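Local coordinates for protein carboxypeptidase A (Helicoverpa armigera, PDB 1JQG) that probably removes amino acids one at a time from the C-terminal end of peptides as a zinc metallocarboxypeptidase of the M14 family, here in its proenzyme form, at residues N45-D50 and K67-I72; K236-G241 and L247-D252; N254-M259 and P283-I288. One frame throughout, in Å; residues are numbered along the deposited sequence.

Interaction 1 of 3, residues N45-D50 and K67-I72; sequences NDLMLD and KFKREI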
# COMPACT_ATOMS: atom_id res chain seq x y z
N ASN A 45 11.43 -5.48 17.12
CA ASN A 45 10.82 -6.74 16.77
C ASN A 45 10.53 -7.63 17.97
O ASN A 45 9.41 -8.14 18.11
CB ASN A 45 11.69 -7.49 15.76
CG ASN A 45 11.53 -6.96 14.35
OD1 ASN A 45 11.77 -5.79 14.04
ND2 ASN A 45 11.09 -7.79 13.41
N ASP A 46 11.49 -7.72 18.88
CA ASP A 46 11.35 -8.55 20.08
C ASP A 46 10.33 -7.95 21.05
O ASP A 46 9.69 -8.62 21.86
CB ASP A 46 12.69 -8.68 20.82
CG ASP A 46 13.76 -9.31 19.95
OD1 ASP A 46 14.90 -8.82 20.00
OD2 ASP A 46 13.46 -10.30 19.23
N LEU A 47 10.13 -6.63 20.97
CA LEU A 47 9.15 -5.94 21.79
C LEU A 47 7.82 -5.89 21.06
O LEU A 47 6.82 -5.46 21.58
CB LEU A 47 9.59 -4.54 22.16
CG LEU A 47 9.16 -4.00 23.53
CD1 LEU A 47 9.57 -4.98 24.63
CD2 LEU A 47 9.75 -2.64 23.91
N MET A 48 7.80 -6.37 19.84
CA MET A 48 6.64 -6.36 18.94
C MET A 48 5.96 -5.01 18.79
O MET A 48 4.77 -4.84 19.04
CB MET A 48 5.64 -7.45 19.33
CG MET A 48 6.19 -8.87 19.28
SD MET A 48 5.15 -10.13 20.02
CE MET A 48 5.21 -9.82 21.75
N LEU A 49 6.75 -3.99 18.46
CA LEU A 49 6.24 -2.63 18.28
C LEU A 49 5.75 -2.40 16.85
O LEU A 49 6.15 -3.08 15.92
CB LEU A 49 7.32 -1.58 18.61
CG LEU A 49 7.96 -1.75 20.00
CD1 LEU A 49 9.21 -0.88 20.14
CD2 LEU A 49 6.90 -1.43 21.06
N ASP A 50 4.90 -1.40 16.69
CA ASP A 50 4.40 -1.00 15.38
C ASP A 50 5.37 0.00 14.74
O ASP A 50 5.35 1.20 15.05
CB ASP A 50 3.00 -0.38 15.55
CG ASP A 50 2.32 -0.08 14.23
OD1 ASP A 50 2.88 -0.47 13.19
OD2 ASP A 50 1.25 0.56 14.21
N LYS A 67 1.59 2.35 25.92
CA LYS A 67 1.80 3.03 27.20
C LYS A 67 2.58 2.20 28.21
O LYS A 67 3.45 2.70 28.93
CB LYS A 67 0.46 3.40 27.81
CG LYS A 67 0.51 4.20 29.11
CD LYS A 67 -0.92 4.67 29.39
CE LYS A 67 -1.90 3.50 29.46
NZ LYS A 67 -3.33 3.90 29.33
N PHE A 68 2.33 0.89 28.24
CA PHE A 68 2.99 -0.01 29.16
C PHE A 68 4.36 -0.46 28.70
O PHE A 68 4.95 -1.36 29.30
CB PHE A 68 2.09 -1.23 29.43
CG PHE A 68 0.85 -0.90 30.22
CD1 PHE A 68 -0.40 -1.10 29.64
CD2 PHE A 68 0.90 -0.38 31.49
CE1 PHE A 68 -1.56 -0.80 30.34
CE2 PHE A 68 -0.25 -0.08 32.19
CZ PHE A 68 -1.49 -0.29 31.61
N LYS A 69 4.89 0.15 27.65
CA LYS A 69 6.20 -0.18 27.13
C LYS A 69 7.05 1.05 26.87
O LYS A 69 8.21 0.93 26.50
CB LYS A 69 6.07 -0.96 25.81
CG LYS A 69 5.67 -2.42 25.98
CD LYS A 69 5.41 -3.04 24.62
CE LYS A 69 5.09 -4.51 24.70
NZ LYS A 69 4.84 -5.07 23.34
N ARG A 70 6.51 2.22 27.14
CA ARG A 70 7.19 3.49 26.92
C ARG A 70 8.46 3.64 27.74
O ARG A 70 9.47 4.13 27.23
CB ARG A 70 6.29 4.69 27.19
CG ARG A 70 5.11 4.83 26.23
CD ARG A 70 4.31 6.07 26.53
NE ARG A 70 5.16 7.26 26.64
CZ ARG A 70 4.67 8.51 26.64
NH1 ARG A 70 3.36 8.75 26.54
NH2 ARG A 70 5.59 9.48 26.75
N GLU A 71 8.41 3.21 29.00
CA GLU A 71 9.55 3.30 29.90
C GLU A 71 10.67 2.33 29.52
O GLU A 71 11.85 2.69 29.54
CB GLU A 71 9.12 3.06 31.35
CG GLU A 71 10.15 3.44 32.40
CD GLU A 71 9.58 3.47 33.81
OE1 GLU A 71 9.41 2.41 34.46
OE2 GLU A 71 9.28 4.59 34.32
N ILE A 72 10.30 1.10 29.18
CA ILE A 72 11.27 0.09 28.77
C ILE A 72 11.93 0.45 27.44
O ILE A 72 13.12 0.21 27.22
CB ILE A 72 10.59 -1.29 28.62
CG1 ILE A 72 9.95 -1.74 29.94
CG2 ILE A 72 11.59 -2.32 28.14
CD1 ILE A 72 9.13 -3.02 29.75

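Interaction 2 of 3, residues K236-G241 and L247-D252; sequences KNRATG and LCMGVD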
# COMPACT_ATOMS: atom_id res chain seq x y z
N LYS A 236 -2.66 -6.02 8.98
CA LYS A 236 -2.69 -7.41 8.53
C LYS A 236 -4.11 -7.82 8.15
O LYS A 236 -5.12 -7.11 8.27
CB LYS A 236 -2.14 -8.29 9.66
CG LYS A 236 -0.72 -8.00 10.07
CD LYS A 236 -0.18 -9.00 11.09
CE LYS A 236 -0.91 -8.81 12.43
NZ LYS A 236 -0.48 -9.92 13.34
N ASN A 237 -4.28 -9.07 7.69
CA ASN A 237 -5.64 -9.55 7.44
C ASN A 237 -6.26 -10.02 8.78
O ASN A 237 -5.78 -9.60 9.85
CB ASN A 237 -5.61 -10.67 6.43
CG ASN A 237 -4.97 -11.97 6.90
OD1 ASN A 237 -4.21 -11.99 7.89
ND2 ASN A 237 -5.19 -13.12 6.25
N ARG A 238 -7.37 -10.76 8.71
CA ARG A 238 -8.03 -11.16 9.96
C ARG A 238 -8.06 -12.67 10.17
O ARG A 238 -9.09 -13.26 10.53
CB ARG A 238 -9.44 -10.56 9.96
CG ARG A 238 -9.49 -9.05 9.98
CD ARG A 238 -8.90 -8.43 11.25
NE ARG A 238 -9.78 -8.65 12.39
CZ ARG A 238 -9.42 -8.47 13.66
NH1 ARG A 238 -8.19 -8.06 13.97
NH2 ARG A 238 -10.35 -8.74 14.56
N ALA A 239 -6.96 -13.34 9.87
CA ALA A 239 -6.90 -14.80 9.93
C ALA A 239 -6.74 -15.32 11.35
O ALA A 239 -5.87 -14.85 12.11
CB ALA A 239 -5.78 -15.37 9.06
N THR A 240 -7.58 -16.31 11.68
CA THR A 240 -7.54 -16.92 13.03
C THR A 240 -6.89 -18.29 12.94
O THR A 240 -6.36 -18.69 11.90
CB THR A 240 -8.94 -17.05 13.62
OG1 THR A 240 -9.81 -17.68 12.69
CG2 THR A 240 -9.58 -15.71 13.93
N GLY A 241 -6.89 -19.04 14.05
CA GLY A 241 -6.33 -20.39 14.04
C GLY A 241 -4.82 -20.38 14.07
O GLY A 241 -4.19 -21.39 13.72
N LEU A 247 -5.42 -15.11 20.80
CA LEU A 247 -4.90 -13.93 21.49
C LEU A 247 -4.32 -12.96 20.45
O LEU A 247 -4.57 -11.77 20.47
CB LEU A 247 -3.80 -14.34 22.47
CG LEU A 247 -3.38 -13.34 23.54
CD1 LEU A 247 -4.52 -13.26 24.56
CD2 LEU A 247 -2.11 -13.78 24.24
N CYS A 248 -3.51 -13.50 19.54
CA CYS A 248 -2.93 -12.76 18.44
C CYS A 248 -3.47 -13.37 17.14
O CYS A 248 -3.63 -14.59 17.07
CB CYS A 248 -1.42 -12.83 18.48
SG CYS A 248 -0.61 -12.08 19.90
N MET A 249 -3.72 -12.53 16.14
CA MET A 249 -4.21 -13.00 14.86
C MET A 249 -3.73 -12.11 13.71
O MET A 249 -3.13 -11.07 13.90
CB MET A 249 -5.73 -13.08 14.84
CG MET A 249 -6.53 -11.86 15.22
SD MET A 249 -8.25 -12.14 15.72
CE MET A 249 -9.04 -12.08 14.12
N GLY A 250 -3.99 -12.57 12.47
CA GLY A 250 -3.65 -11.88 11.26
C GLY A 250 -2.23 -12.11 10.78
O GLY A 250 -1.24 -12.11 11.54
N VAL A 251 -2.10 -12.10 9.47
CA VAL A 251 -0.89 -12.29 8.72
C VAL A 251 -0.61 -11.04 7.88
O VAL A 251 -1.53 -10.41 7.36
CB VAL A 251 -1.00 -13.50 7.79
CG1 VAL A 251 0.16 -13.50 6.80
CG2 VAL A 251 -1.15 -14.81 8.55
N ASP A 252 0.66 -10.63 7.83
CA ASP A 252 1.07 -9.52 6.97
C ASP A 252 1.09 -10.04 5.52
O ASP A 252 1.97 -10.81 5.13
CB ASP A 252 2.46 -9.04 7.36
CG ASP A 252 2.91 -7.80 6.63
OD1 ASP A 252 3.92 -7.23 7.07
OD2 ASP A 252 2.24 -7.41 5.62

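Interaction 3 of 3, residues N254-M259 and P283-I288; sequences NRNFGM and PESSVI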
# COMPACT_ATOMS: atom_id res chain seq x y z
N ASN A 254 1.90 -8.69 2.81
CA ASN A 254 3.05 -8.28 2.02
C ASN A 254 4.28 -9.07 2.41
O ASN A 254 5.42 -8.72 2.09
CB ASN A 254 3.28 -6.77 2.12
CG ASN A 254 3.88 -6.21 0.82
OD1 ASN A 254 3.78 -6.86 -0.23
ND2 ASN A 254 4.49 -5.04 0.84
N ARG A 255 4.09 -10.17 3.13
CA ARG A 255 5.16 -11.06 3.55
C ARG A 255 4.71 -12.51 3.26
O ARG A 255 5.38 -13.48 3.55
CB ARG A 255 5.52 -10.92 5.00
CG ARG A 255 5.75 -9.52 5.55
CD ARG A 255 7.16 -9.07 5.23
NE ARG A 255 7.32 -7.68 5.61
CZ ARG A 255 8.38 -7.19 6.25
NH1 ARG A 255 9.38 -8.00 6.57
NH2 ARG A 255 8.38 -5.89 6.54
N ASN A 256 3.54 -12.66 2.66
CA ASN A 256 2.95 -13.94 2.33
C ASN A 256 3.09 -14.36 0.87
O ASN A 256 2.51 -15.36 0.42
CB ASN A 256 1.46 -13.86 2.70
CG ASN A 256 0.86 -15.24 2.93
OD1 ASN A 256 1.36 -15.98 3.76
ND2 ASN A 256 -0.21 -15.49 2.18
N PHE A 257 3.93 -13.66 0.10
CA PHE A 257 4.14 -14.03 -1.32
C PHE A 257 5.35 -14.92 -1.52
O PHE A 257 6.23 -14.95 -0.68
CB PHE A 257 4.26 -12.79 -2.21
CG PHE A 257 2.96 -12.07 -2.42
CD1 PHE A 257 2.42 -11.25 -1.44
CD2 PHE A 257 2.23 -12.25 -3.60
CE1 PHE A 257 1.20 -10.63 -1.63
CE2 PHE A 257 1.02 -11.62 -3.82
CZ PHE A 257 0.50 -10.79 -2.83
N GLY A 258 5.37 -15.69 -2.59
CA GLY A 258 6.31 -16.75 -2.86
C GLY A 258 7.72 -16.38 -3.21
O GLY A 258 8.58 -17.27 -3.21
N MET A 259 8.03 -15.12 -3.42
CA MET A 259 9.41 -14.70 -3.72
C MET A 259 10.23 -14.61 -2.45
O MET A 259 10.15 -13.67 -1.66
CB MET A 259 9.36 -13.36 -4.44
CG MET A 259 10.40 -13.20 -5.51
SD MET A 259 12.06 -12.87 -4.95
CE MET A 259 13.01 -13.83 -6.12
N PRO A 283 -6.00 -16.43 1.79
CA PRO A 283 -6.83 -16.31 0.62
C PRO A 283 -6.67 -15.00 -0.15
O PRO A 283 -6.71 -15.03 -1.38
CB PRO A 283 -8.27 -16.43 1.19
CG PRO A 283 -8.13 -15.87 2.56
CD PRO A 283 -6.80 -16.42 3.04
N GLU A 284 -6.35 -13.92 0.55
CA GLU A 284 -6.17 -12.62 -0.06
C GLU A 284 -4.96 -12.60 -1.01
O GLU A 284 -4.98 -12.02 -2.10
CB GLU A 284 -6.02 -11.52 0.99
CG GLU A 284 -7.26 -11.29 1.84
CD GLU A 284 -7.37 -12.23 3.02
OE1 GLU A 284 -8.45 -12.30 3.65
OE2 GLU A 284 -6.44 -12.96 3.35
N SER A 285 -3.86 -13.18 -0.59
CA SER A 285 -2.66 -13.28 -1.39
C SER A 285 -2.80 -14.32 -2.50
O SER A 285 -2.22 -14.25 -3.58
CB SER A 285 -1.45 -13.59 -0.49
OG SER A 285 -1.62 -14.83 0.15
N SER A 286 -3.61 -15.35 -2.27
CA SER A 286 -3.81 -16.41 -3.22
C SER A 286 -4.56 -15.88 -4.43
O SER A 286 -4.25 -16.23 -5.54
CB SER A 286 -4.61 -17.58 -2.56
OG SER A 286 -3.84 -18.24 -1.56
N VAL A 287 -5.61 -15.07 -4.18
CA VAL A 287 -6.41 -14.53 -5.26
C VAL A 287 -5.57 -13.63 -6.18
O VAL A 287 -5.73 -13.63 -7.41
CB VAL A 287 -7.69 -13.79 -4.80
CG1 VAL A 287 -8.58 -14.69 -3.94
CG2 VAL A 287 -7.35 -12.57 -3.99
N ILE A 288 -4.66 -12.87 -5.58
CA ILE A 288 -3.75 -12.03 -6.34
C ILE A 288 -2.79 -12.83 -7.22
O ILE A 288 -2.56 -12.52 -8.40
CB ILE A 288 -2.93 -11.08 -5.44
CG1 ILE A 288 -3.84 -10.08 -4.72
CG2 ILE A 288 -1.90 -10.31 -6.25
CD1 ILE A 288 -3.19 -9.32 -3.58

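Interaction 1 of 3, residues N45-D50 and K67-I72
Lys69 reaches across to the turn at Leu47 and ends on its backbone carbonyl. Lys69 NZ donates to Leu47 O at 2.7 Å, nearly in line with the carbonyl (C=O...N angle 161°). That oxygen belongs to the turn that closes helix 34-46. The helix finishes in a Schellman motif, with Met48 at positive phi (50°). An oxygen at such a helix end probably carries some extra negative charge, which would suit an ammonium group.

The tight part is the aliphatic stem of the lysine. CG lies beside the backbone N (chi1 -76°), and the fully extended chain beyond it carries NZ across to the Leu47 carbonyl. Lys69 CD comes 4.0 Å from Leu47 CG. On the other leucine, Lys69 CD meets the Leu49 CD2 methyl at 4.2 Å. The lysine stem runs antiparallel alongside both leucine side chains.

The remainder is looser. Met48 is exposed and lends only a little surface. Ile72 points toward the turn, but Ile72 CG2 stays 4.6 Å from Leu47 CD2, and the residue is itself exposed.

Both segments belong to the activation peptide, whose four-stranded antiparallel sheet and two main helices have the order of a ferredoxin-like fold. The contact joins the C-terminal end of helix 34-46 to the start of helix 70-80, with Lys69 at the N-cap position. Leu49 also packs on Val63 of strand 61-65. Just beyond it, strand 50-53 begins with Asp50, which pairs with Leu64 and forms a salt bridge to Arg183 of the enzyme domain.

Interaction 2 of 3, residues K236-G241 and L247-D252
Two runs of the long loop between helices 221-228 and 283-294 pair here in roughly opposite directions, close to the zinc site. Neither is a regular strand. Gly250 N donates to Ala239 O at 3.0 Å. Asn237 N donates to Val251 O at 3.1 Å. The reverse bond uses a side chain: Val251 N donates to Asn237 OD1 at 2.6 Å, almost straight at 167°. Asn237 holds CG between its backbone N and carbonyl carbon (chi1 69°), which brings OD1 round to the backbone N of Val251. Its ND2 is held by Glu282. Gly250 has positive phi, and Gly250 CA packs against Asn237 OD1 at 3.4 Å.

Met249 curls its CE methyl over one face of the Arg238 guanidinium, 3.6 Å above the plane and over its centre. The same CE touches Thr240 CG2. Arg238 also makes a cation-pi contact with Trp234.

Lys236 lays its chain along the backbone of 249-251. Lys236 NZ donates to Gly250 O and to Met249 O, each at 2.9 Å, from above the carbonyl planes. It also hydrogen-bonds to Ser271 O. Next along, Asp252 bonds to the zinc ligand His181 and forms a salt bridge with Arg235. Three backbone carbonyls thus turn their negative ends to the buried ammonium of Lys236, which probably stabilises its charge.

Interaction 3 of 3, residues N254-M259 and P283-I288
This is a buried loop-to-helix packing contact in the alpha/beta fold of the zinc carboxypeptidase domain. An aromatic residue, Phe257, lies against the first turns of helix 283-294. That helix leads into strand 299-307, an inner strand of the mixed eight-stranded sheet, which ends near the zinc ligand His306.

Phe257 meets two residues one helical turn apart, Ser285 and Ile288. Ser285 CB sits over one face of the ring, 4.0 Å above its plane and offset toward the rim. Ser285 CB lies 4.1 Å from both Phe257 CE1 and Phe257 CZ. Ile288 comes to the ring edge instead, and the two side chains cross at about a right angle. Both branches of the isoleucine take part. Ile288 CG2 lies 4.0 Å from Phe257 CE2, and Ile288 CD1 lies 4.0 Å from Phe257 CZ. The ring is therefore met on a face and at an edge by the same helix.

Other parts of the domain close round it. The Phe280 ring meets it with the planes at about 75°, and Ala366 and Tyr369 of helix 366-373 also touch it. With an alanine here, Ser285 CB and both Ile288 branches would probably be left facing a gap, and Phe280 would lose its ring partner.

The loop is also tied by its backbone. Asn256 pairs with Phe280, and Phe257 with Gly364. Ile288 in turn rests on Tyr302 of strand 299-307. In Ser285, chi1 of 62° swings OG back over its own helix turn to hydrogen-bond to Glu282 O, while CB is left to cover the Phe257 ring.

Overall arrangement
Interaction 1 lies in the activation peptide, and interactions 2 and 3 share the zinc carboxypeptidase domain. Interactions 2 and 3 have centres 14 Å apart and touch: Asn237 ND2 is 3.2 Å from Glu284 OE2, probably a hydrogen bond. Between them, Asp252 OD2 accepts from Asn254 N. Both lie near the metal held by His181, Glu184 and His306. The zinc ion is about 7 Å from the Asp252 side chain and about 11 Å from that of Phe257. Interaction 1 stands apart, its centre 20 Å from that of interaction 2. Even so, Met48 packs on Cys270, the disulfide partner of Cys248 in interaction 2.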